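Long-range contacts in putative acetoin utilization protein, acetoin dehydrogenase (Thermus thermophilus, PDB 5AWE), which is of unknown function but combines a pair of CBS domains with an ACT domain, consistent with a regulatory protein that senses small ligands: residues Val14-Pro19 with Leu35-Gly40; Arg42-Val47 with Glu79-Pro84. One frame throughout, in Å; residues are numbered along the deposited sequence.

Overall arrangement
Both contacts lie on one small antiparallel hairpin, strands 34-39 and 42-48, with their centres about 8 Å apart. Interaction 1 adds the loop between strand 8-9 and helix 20-30 to strand 34-39; interaction 2 adds the segment 79-84, between helix 65-74 and strand 88-89, to strand 42-48. Along the chain they come in series, and across the hairpin they meet through backbone pairs such as Leu35 with Val47 and Val37 with Gly45. Interaction 1 closes the first CBS repeat on itself, whereas interaction 2 lays the start of the second against the hairpin of the first, consistent with the exchanged first strands of CBS pairs; strand 8-9 likewise pairs with strand 116-122.

Interaction 1: residues Val14-Pro19 with Leu35-Gly40; sequences VAPDTP and LPVMEG
Val14 meets Val37 in a single backbone bridge. The two bonds, on the flanks of Val37, follow the pattern of a parallel bridge although the chains diverge. Val14 N gives a hydrogen bond to Pro36 O at 3.3 Å, and Met38 N gives one back to Val14 O at 2.9 Å. This second bond arrives almost head-on to the carbonyl, with a C=O...N angle of 178°. Val14 O also lies 3.4 Å from Val37 CA, a CA-H...O contact beside the stronger bond.

The tight part of the contact is apolar and buried. Val37 CG1, anti to its backbone N (chi1 -176°), is carried to the proline ring and comes within 3.5 Å of Pro16 N, while the other branch, CG2, touches Val14 CG1 at 3.8 Å. The two methyls of Val37 thus point to different partners. Leu35 continues the packing, its CG near Val14 CB. Pro16 CD touches both Val37 CG1 and Met38 O, the latter at 3.4 Å.

Toward solvent the contact thins out. Glu39 is exposed and only brushes the proline, with its CD 3.9 Å from Pro16 CG, and Ala15 adds little more than its backbone. Asp17, next along the loop, forms a salt bridge with Arg78, to which Glu39 has only a long, weak ion pair.

The loop itself is shaped by a type I beta turn from Ala15 to Thr18. Ala15 O is gripped twice there, by Thr18 N and by Thr18 OG1, the latter at 2.7 Å, and Pro19 then takes the N-cap position of helix 20-30. A loop bridged to the strand that follows the helix, with the next strand, 42-48, completing the hairpin, is characteristic of the beta-alpha-beta-beta-alpha CBS fold.

Interaction 2: residues Arg42-Val47 with Glu79-Pro84; sequences RLVGLV and EVMARP
Leu46 and Ala82 form an antiparallel hydrogen-bonded pair. Leu46 N reaches Ala82 O at 3.0 Å, on a lone pair of the carbonyl, and Ala82 N returns a straighter bond to Leu46 O at 2.8 Å (167° at the hydrogen).

Selenomethionine Met81 carries the side-chain packing. Its CB rests 3.5 Å from Val47 CG1. With chi1 at 64°, CG stands between the backbone N and the carbonyl carbon, and from there the chain runs extended back along strand 42-48. SE passes Gly45, whose CA is 4.0 Å away and bears no side chain to block it. The terminal CE ends at Val44, 3.7 Å from CG2 and 3.2 Å from Val44 O. That same oxygen lies over the centre of the Arg83 guanidinium face, 3.5 Å from CZ, an arrangement in which the positive charge may polarise the carbonyl.

Opposite Val37 the strand spends two residues, Val44 and Gly45, in a classic beta bulge, where it takes on its second neighbour. Strand 42-48 is accordingly flanked by strand 34-39 on one edge and on the other by the segment 79-84, which links helix 65-74 to strand 88-89.

Interaction 1: residues Val14-Pro19 with Leu35-Gly40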
loop_
_atom_site.group_PDB
_atom_site.type_symbol
_atom_site.label_atom_id
_atom_site.label_comp_id
_atom_site.label_asym_id
_atom_site.label_seq_id
_atom_site.Cartn_x
_atom_site.Cartn_y
_atom_site.Cartn_z
ATOM N N VAL A 14 10.443 18.493 -14.009
ATOM C CA VAL A 14 9.105 18.280 -13.519
ATOM C C VAL A 14 8.689 19.612 -12.901
ATOM O O VAL A 14 9.529 20.498 -12.716
ATOM C CB VAL A 14 9.114 17.113 -12.480
ATOM C CG1 VAL A 14 9.239 17.649 -11.066
ATOM C CG2 VAL A 14 7.903 16.237 -12.661
ATOM N N ALA A 15 7.400 19.763 -12.611
ATOM C CA ALA A 15 6.897 20.983 -11.987
ATOM C C ALA A 15 6.463 20.685 -10.550
ATOM O O ALA A 15 6.058 19.569 -10.233
ATOM C CB ALA A 15 5.727 21.542 -12.791
ATOM N N PRO A 16 6.530 21.693 -9.666
ATOM C CA PRO A 16 6.150 21.531 -8.258
ATOM C C PRO A 16 4.772 20.895 -8.035
ATOM O O PRO A 16 4.562 20.175 -7.053
ATOM C CB PRO A 16 6.222 22.952 -7.701
ATOM C CG PRO A 16 7.132 23.686 -8.640
ATOM C CD PRO A 16 6.867 23.092 -9.988
ATOM N N ASP A 17 3.835 21.166 -8.938
ATOM C CA ASP A 17 2.478 20.663 -8.787
ATOM C C ASP A 17 2.318 19.301 -9.438
ATOM O O ASP A 17 1.242 18.710 -9.395
ATOM C CB ASP A 17 1.470 21.646 -9.387
ATOM C CG ASP A 17 1.303 22.898 -8.543
ATOM O OD1 ASP A 17 1.709 22.879 -7.357
ATOM O OD2 ASP A 17 0.768 23.903 -9.065
ATOM N N THR A 18 3.386 18.801 -10.046
ATOM C CA THR A 18 3.397 17.421 -10.519
ATOM C C THR A 18 3.096 16.492 -9.337
ATOM O O THR A 18 3.677 16.636 -8.262
ATOM C CB THR A 18 4.780 17.050 -11.106
ATOM O OG1 THR A 18 5.104 17.955 -12.169
ATOM C CG2 THR A 18 4.774 15.626 -11.637
ATOM N N PRO A 19 2.173 15.532 -9.519
ATOM C CA PRO A 19 1.850 14.616 -8.417
ATOM C C PRO A 19 3.030 13.688 -8.156
ATOM O O PRO A 19 3.667 13.214 -9.098
ATOM C CB PRO A 19 0.625 13.844 -8.923
ATOM C CG PRO A 19 0.097 14.650 -10.074
ATOM C CD PRO A 19 1.310 15.301 -10.688
ATOM N N LEU A 35 15.313 14.349 -10.254
ATOM C CA LEU A 35 14.428 15.126 -11.101
ATOM C C LEU A 35 14.458 16.592 -10.688
ATOM O O LEU A 35 13.856 16.977 -9.683
ATOM C CB LEU A 35 13.005 14.577 -10.977
ATOM C CG LEU A 35 12.201 14.237 -12.234
ATOM C CD1 LEU A 35 13.117 13.809 -13.370
ATOM C CD2 LEU A 35 11.217 13.125 -11.891
ATOM N N PRO A 36 15.181 17.429 -11.443
ATOM C CA PRO A 36 15.217 18.845 -11.066
ATOM C C PRO A 36 13.806 19.389 -11.237
ATOM O O PRO A 36 13.058 18.881 -12.066
ATOM C CB PRO A 36 16.211 19.460 -12.053
ATOM C CG PRO A 36 16.224 18.518 -13.219
ATOM C CD PRO A 36 15.953 17.151 -12.666
ATOM N N VAL A 37 13.436 20.390 -10.444
ATOM C CA VAL A 37 12.085 20.933 -10.497
ATOM C C VAL A 37 12.065 22.373 -11.011
ATOM O O VAL A 37 12.584 23.279 -10.358
ATOM C CB VAL A 37 11.418 20.889 -9.107
ATOM C CG1 VAL A 37 9.965 21.365 -9.209
ATOM C CG2 VAL A 37 11.465 19.469 -8.551
HETATM N N MSE A 38 11.454 22.571 -12.177
HETATM C CA MSE A 38 11.354 23.894 -12.810
HETATM C C MSE A 38 10.039 24.618 -12.506
HETATM O O MSE A 38 8.969 24.015 -12.486
HETATM C CB MSE A 38 11.497 23.778 -14.336
HETATM C CG MSE A 38 12.799 23.144 -14.805
HETATM SE SE MSE A 38 14.222 24.041 -14.215
HETATM C CE MSE A 38 14.161 25.542 -15.257
ATOM N N GLU A 39 10.134 25.921 -12.283
ATOM C CA GLU A 39 8.959 26.772 -12.178
ATOM C C GLU A 39 9.324 28.192 -12.615
ATOM O O GLU A 39 10.391 28.704 -12.267
ATOM C CB GLU A 39 8.448 26.790 -10.738
ATOM C CG GLU A 39 7.132 27.534 -10.557
ATOM C CD GLU A 39 6.622 27.475 -9.129
ATOM O OE1 GLU A 39 7.426 27.722 -8.203
ATOM O OE2 GLU A 39 5.421 27.178 -8.934
ATOM N N GLY A 40 8.440 28.827 -13.375
ATOM C CA GLY A 40 8.732 30.165 -13.852
ATOM C C GLY A 40 10.014 30.175 -14.664
ATOM O O GLY A 40 10.665 31.210 -14.807
#

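Interaction 2: residues Arg42-Val47 with Glu79-Pro84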
loop_
_atom_site.group_PDB
_atom_site.type_symbol
_atom_site.label_atom_id
_atom_site.label_comp_id
_atom_site.label_asym_id
_atom_site.label_seq_id
_atom_site.Cartn_x
_atom_site.Cartn_y
_atom_site.Cartn_z
ATOM N N ARG A 42 12.698 28.842 -13.796
ATOM C CA ARG A 42 13.856 28.771 -12.922
ATOM C C ARG A 42 13.870 27.478 -12.095
ATOM O O ARG A 42 12.833 26.853 -11.883
ATOM C CB ARG A 42 13.898 29.999 -12.007
ATOM C CG ARG A 42 13.034 29.906 -10.766
ATOM C CD ARG A 42 13.362 31.054 -9.830
ATOM N NE ARG A 42 14.785 31.380 -9.881
ATOM C CZ ARG A 42 15.371 32.325 -9.153
ATOM N NH1 ARG A 42 16.676 32.540 -9.277
ATOM N NH2 ARG A 42 14.656 33.053 -8.301
ATOM N N LEU A 43 15.057 27.077 -11.650
ATOM C CA LEU A 43 15.214 25.875 -10.841
ATOM C C LEU A 43 14.786 26.159 -9.406
ATOM O O LEU A 43 15.385 26.993 -8.736
ATOM C CB LEU A 43 16.677 25.432 -10.861
ATOM C CG LEU A 43 17.015 24.085 -10.217
ATOM C CD1 LEU A 43 16.327 22.961 -10.977
ATOM C CD2 LEU A 43 18.521 23.888 -10.234
ATOM N N VAL A 44 13.750 25.477 -8.927
ATOM C CA VAL A 44 13.213 25.798 -7.606
ATOM C C VAL A 44 13.328 24.656 -6.607
ATOM O O VAL A 44 12.933 24.791 -5.449
ATOM C CB VAL A 44 11.725 26.237 -7.680
ATOM C CG1 VAL A 44 11.574 27.383 -8.665
ATOM C CG2 VAL A 44 10.835 25.058 -8.068
ATOM N N GLY A 45 13.864 23.528 -7.051
ATOM C CA GLY A 45 13.957 22.379 -6.172
ATOM C C GLY A 45 14.471 21.140 -6.865
ATOM O O GLY A 45 14.651 21.123 -8.080
ATOM N N LEU A 46 14.706 20.092 -6.085
ATOM C CA LEU A 46 15.244 18.848 -6.615
ATOM C C LEU A 46 14.671 17.654 -5.865
ATOM O O LEU A 46 14.519 17.690 -4.639
ATOM C CB LEU A 46 16.772 18.850 -6.509
ATOM C CG LEU A 46 17.552 17.747 -7.234
ATOM C CD1 LEU A 46 17.701 16.547 -6.337
ATOM C CD2 LEU A 46 16.841 17.376 -8.524
ATOM N N VAL A 47 14.349 16.601 -6.614
ATOM C CA VAL A 47 13.788 15.388 -6.036
ATOM C C VAL A 47 14.498 14.149 -6.565
ATOM O O VAL A 47 14.783 14.050 -7.763
ATOM C CB VAL A 47 12.267 15.265 -6.349
ATOM C CG1 VAL A 47 11.486 16.333 -5.611
ATOM C CG2 VAL A 47 12.038 15.404 -7.831
ATOM N N GLU A 79 5.924 19.447 -2.104
ATOM C CA GLU A 79 5.906 19.130 -0.679
ATOM C C GLU A 79 7.073 18.249 -0.248
ATOM O O GLU A 79 7.307 18.057 0.948
ATOM C CB GLU A 79 4.583 18.446 -0.316
ATOM C CG GLU A 79 3.356 19.296 -0.641
ATOM C CD GLU A 79 2.055 18.641 -0.221
ATOM O OE1 GLU A 79 1.131 18.550 -1.065
ATOM O OE2 GLU A 79 1.954 18.220 0.952
ATOM N N VAL A 80 7.808 17.712 -1.215
ATOM C CA VAL A 80 8.908 16.807 -0.899
ATOM C C VAL A 80 10.239 17.216 -1.534
ATOM O O VAL A 80 11.268 16.597 -1.269
ATOM C CB VAL A 80 8.574 15.361 -1.337
ATOM C CG1 VAL A 80 7.341 14.868 -0.590
ATOM C CG2 VAL A 80 8.331 15.314 -2.845
HETATM N N MSE A 81 10.223 18.245 -2.374
HETATM C CA MSE A 81 11.443 18.632 -3.073
HETATM C C MSE A 81 12.442 19.292 -2.128
HETATM O O MSE A 81 12.068 19.841 -1.086
HETATM C CB MSE A 81 11.126 19.558 -4.263
HETATM C CG MSE A 81 10.506 20.907 -3.918
HETATM SE SE MSE A 81 10.069 21.860 -5.407
HETATM C CE MSE A 81 10.087 23.512 -4.738
ATOM N N ALA A 82 13.720 19.207 -2.482
ATOM C CA ALA A 82 14.779 19.746 -1.637
ATOM C C ALA A 82 15.198 21.105 -2.152
ATOM O O ALA A 82 15.245 21.327 -3.364
ATOM C CB ALA A 82 15.976 18.818 -1.631
ATOM N N ARG A 83 15.492 22.012 -1.228
ATOM C CA ARG A 83 16.148 23.260 -1.572
ATOM C C ARG A 83 16.903 23.840 -0.379
ATOM O O ARG A 83 16.658 23.478 0.772
ATOM C CB ARG A 83 15.134 24.277 -2.109
ATOM C CG ARG A 83 14.128 24.790 -1.106
ATOM C CD ARG A 83 13.099 25.701 -1.790
ATOM N NE ARG A 83 13.734 26.734 -2.609
ATOM C CZ ARG A 83 13.074 27.585 -3.392
ATOM N NH1 ARG A 83 13.741 28.486 -4.100
ATOM N NH2 ARG A 83 11.748 27.541 -3.470
ATOM N N PRO A 84 17.864 24.730 -0.648
ATOM C CA PRO A 84 18.201 25.151 -2.014
ATOM C C PRO A 84 18.966 24.038 -2.740
ATOM O O PRO A 84 19.624 23.212 -2.104
ATOM C CB PRO A 84 19.043 26.407 -1.797
ATOM C CG PRO A 84 19.670 26.193 -0.453
ATOM C CD PRO A 84 18.688 25.406 0.369
#